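Local structure of cobalamin biosynthesis precorrin-6Y methylase (cbiE) (Archaeoglobus fulgidus, 2BB3) at residues 181-186 against 193-198. The protein probably transfers a methyl group from S-adenosylmethionine to a corrin-ring precursor during cobalamin (vitamin B12) biosynthesis. Sequence-based numbering, arbitrary orientation. Where two conformers were deposited one is given.
With SAH (S-adenosyl-L-homocysteine), chain C.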
loop_
_atom_site.group_PDB
_atom_site.type_symbol
_atom_site.label_atom_id
_atom_site.label_comp_id
_atom_site.label_asym_id
_atom_site.label_seq_id
_atom_site.Cartn_x
_atom_site.Cartn_y
_atom_site.Cartn_z
ATOM N N VAL A 181 -17.379 8.320 -12.152
ATOM C CA VAL A 181 -16.024 8.265 -11.657
ATOM C C VAL A 181 -15.892 9.200 -10.470
ATOM O O VAL A 181 -16.670 10.146 -10.329
ATOM C CB VAL A 181 -14.986 8.668 -12.750
ATOM C CG1 VAL A 181 -15.094 7.724 -13.945
ATOM C CG2 VAL A 181 -15.194 10.104 -13.184
ATOM N N VAL A 182 -14.938 8.894 -9.592
ATOM C CA VAL A 182 -14.660 9.728 -8.439
ATOM C C VAL A 182 -13.205 10.149 -8.648
ATOM O O VAL A 182 -12.333 9.311 -8.870
ATOM C CB VAL A 182 -14.802 8.955 -7.099
ATOM C CG1 VAL A 182 -14.420 9.853 -5.931
ATOM C CG2 VAL A 182 -16.235 8.456 -6.921
ATOM N N LEU A 183 -12.959 11.457 -8.594
ATOM C CA LEU A 183 -11.634 12.023 -8.789
ATOM C C LEU A 183 -11.082 12.456 -7.441
ATOM O O LEU A 183 -11.692 13.284 -6.763
ATOM C CB LEU A 183 -11.711 13.249 -9.714
ATOM C CG LEU A 183 -12.355 13.062 -11.093
ATOM C CD1 LEU A 183 -12.351 14.366 -11.897
ATOM C CD2 LEU A 183 -11.615 11.997 -11.853
ATOM N N LEU A 184 -9.940 11.891 -7.046
ATOM C CA LEU A 184 -9.314 12.292 -5.792
ATOM C C LEU A 184 -8.062 13.059 -6.222
ATOM O O LEU A 184 -7.090 12.488 -6.694
ATOM C CB LEU A 184 -9.011 11.072 -4.906
ATOM C CG LEU A 184 -10.313 10.304 -4.628
ATOM C CD1 LEU A 184 -10.390 9.103 -5.556
ATOM C CD2 LEU A 184 -10.407 9.867 -3.177
ATOM N N GLU A 185 -8.134 14.378 -6.080
ATOM C CA GLU A 185 -7.083 15.281 -6.500
ATOM C C GLU A 185 -6.243 15.867 -5.396
ATOM O O GLU A 185 -6.758 16.322 -4.362
ATOM C CB GLU A 185 -7.703 16.441 -7.292
ATOM C CG GLU A 185 -8.583 15.977 -8.425
ATOM C CD GLU A 185 -9.342 17.114 -9.086
ATOM O OE1 GLU A 185 -10.082 17.834 -8.375
ATOM O OE2 GLU A 185 -9.201 17.290 -10.315
ATOM N N ASN A 186 -4.938 15.859 -5.628
ATOM C CA ASN A 186 -3.991 16.448 -4.694
ATOM C C ASN A 186 -4.207 16.004 -3.250
ATOM O O ASN A 186 -4.246 16.833 -2.342
ATOM C CB ASN A 186 -4.108 17.972 -4.805
ATOM C CG ASN A 186 -4.267 18.431 -6.248
ATOM O OD1 ASN A 186 -3.541 17.981 -7.139
ATOM N ND2 ASN A 186 -5.217 19.330 -6.483
ATOM N N ARG A 193 -8.971 17.979 -3.460
ATOM C CA ARG A 193 -10.375 17.993 -3.852
ATOM C C ARG A 193 -10.867 16.600 -4.177
ATOM O O ARG A 193 -10.136 15.796 -4.743
ATOM C CB ARG A 193 -10.598 18.801 -5.132
ATOM C CG ARG A 193 -10.468 20.284 -5.051
ATOM C CD ARG A 193 -10.964 20.887 -6.378
ATOM N NE ARG A 193 -10.244 20.325 -7.519
ATOM C CZ ARG A 193 -9.009 20.671 -7.880
ATOM N NH1 ARG A 193 -8.438 20.087 -8.929
ATOM N NH2 ARG A 193 -8.353 21.618 -7.219
ATOM N N ILE A 194 -12.118 16.317 -3.841
ATOM C CA ILE A 194 -12.704 15.041 -4.209
ATOM C C ILE A 194 -13.940 15.420 -5.026
ATOM O O ILE A 194 -14.793 16.150 -4.550
ATOM C CB ILE A 194 -13.088 14.182 -2.971
ATOM C CG1 ILE A 194 -11.829 13.774 -2.190
ATOM C CG2 ILE A 194 -13.834 12.928 -3.432
ATOM C CD1 ILE A 194 -12.123 12.775 -1.052
ATOM N N ARG A 195 -14.018 14.952 -6.265
ATOM C CA ARG A 195 -15.147 15.301 -7.117
ATOM C C ARG A 195 -15.826 14.055 -7.645
ATOM O O ARG A 195 -15.212 12.989 -7.713
ATOM C CB ARG A 195 -14.672 16.167 -8.296
ATOM C CG ARG A 195 -13.892 17.422 -7.874
ATOM C CD ARG A 195 -12.840 17.791 -8.938
ATOM N NE ARG A 195 -13.500 18.142 -10.178
ATOM C CZ ARG A 195 -12.916 18.226 -11.361
ATOM N NH1 ARG A 195 -11.611 17.988 -11.518
ATOM N NH2 ARG A 195 -13.670 18.527 -12.401
ATOM N N GLU A 196 -17.102 14.161 -8.008
ATOM C CA GLU A 196 -17.824 13.014 -8.553
ATOM C C GLU A 196 -18.594 13.443 -9.796
ATOM O O GLU A 196 -19.071 14.574 -9.891
ATOM C CB GLU A 196 -18.778 12.401 -7.519
ATOM C CG GLU A 196 -19.060 10.927 -7.800
ATOM C CD GLU A 196 -19.597 10.163 -6.604
ATOM O OE1 GLU A 196 -20.763 9.724 -6.661
ATOM O OE2 GLU A 196 -18.854 9.993 -5.617
ATOM N N GLY A 197 -18.746 12.511 -10.728
ATOM C CA GLY A 197 -19.368 12.809 -12.002
ATOM C C GLY A 197 -19.190 11.705 -13.009
ATOM O O GLY A 197 -18.737 10.610 -12.676
ATOM N N ASN A 198 -19.554 11.997 -14.251
ATOM C CA ASN A 198 -19.449 11.026 -15.328
ATOM C C ASN A 198 -18.268 11.341 -16.235
ATOM O O ASN A 198 -18.041 12.491 -16.605
ATOM C CB ASN A 198 -20.763 10.987 -16.112
ATOM C CG ASN A 198 -21.857 10.237 -15.368
ATOM O OD1 ASN A 198 -22.556 9.406 -15.945
ATOM N ND2 ASN A 198 -22.009 10.524 -14.084
HETATM N N SAH C . 4.915 6.480 -5.902
HETATM C CA SAH C . 3.733 7.240 -5.830
HETATM C CB SAH C . 3.070 7.381 -7.199
HETATM C CG SAH C . 3.767 7.988 -8.409
HETATM S SD SAH C . 3.042 7.792 -10.015
HETATM C C SAH C . 2.876 6.650 -4.769
HETATM O O SAH C . 1.992 7.367 -4.520
HETATM O OXT SAH C . 3.091 5.566 -4.300
HETATM C "C5'" SAH C . 2.350 9.411 -9.836
HETATM C "C4'" SAH C . 0.835 9.453 -9.762
HETATM O "O4'" SAH C . 0.325 9.167 -8.519
HETATM C "C3'" SAH C . 0.170 10.706 -10.243
HETATM O "O3'" SAH C . 0.050 10.796 -11.600
HETATM C "C2'" SAH C . -1.142 10.590 -9.555
HETATM O "O2'" SAH C . -2.059 9.910 -10.296
HETATM C "C1'" SAH C . -0.849 9.813 -8.323
HETATM N N9 SAH C . -0.660 10.693 -7.195
HETATM C C8 SAH C . 0.475 10.922 -6.608
HETATM N N7 SAH C . 0.336 11.703 -5.596
HETATM C C5 SAH C . -0.904 11.994 -5.507
HETATM C C6 SAH C . -1.587 12.764 -4.625
HETATM N N6 SAH C . -1.031 13.404 -3.662
HETATM N N1 SAH C . -2.892 12.867 -4.772
HETATM C C2 SAH C . -3.511 12.234 -5.772
HETATM N N3 SAH C . -2.826 11.486 -6.607
HETATM C C4 SAH C . -1.544 11.369 -6.496
#
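A beta hairpin at the border of the C-terminal mixed sheet joins strand 181-185 to strand 193-198, starting with V181 opposite G197. The segments run antiparallel, at 161°. V181, L183 and E185 form hydrogen-bonded pairs with G197, R195 and R193. L183 N donates to R195 O at 2.9 Å, and R195 N returns a bond to L183 O. The pairs V182-E196 and L184-I194 alternate with these and are non-hydrogen-bonded.

E185 sits between two arginines on one face of the sheet. Its OE2 receives R195 NH1 at 2.8 Å. The donor keeps OE2 in its guanidinium plane but lies above the carboxylate plane, and the two planes are 40° apart. R195 bends at chi2 and chi3 (chi3 64°), which turns its guanidinium back toward strand 181-185. L183 CD1 then lies over one face of that group, 3.7 Å from R195 NH1. R193 NE and NH1 also face E185 OE1, but these bonds are bent and weak, and the position of OE1 is doubtful. The two positive groups would probably help keep E185 ionised. R193 NH1 has a second carboxylate partner in E205, and R195 NH2 donates to E203 O.

The other face is mainly apolar. I194 bridges two neighbours: its CG2 meets V182 CG1 at 4.0 Å, and its CD1 lies alongside L184 CD2 at the same distance. V182 and L184 also bond through their backbones to strand 209-213. L184 O and N186 N approach the adenine, with N186 N 3.7 Å from SAH N1. The pairing is that of an antiparallel edge hairpin beside the S-adenosylhomocysteine pocket of a tetrapyrrole methylase.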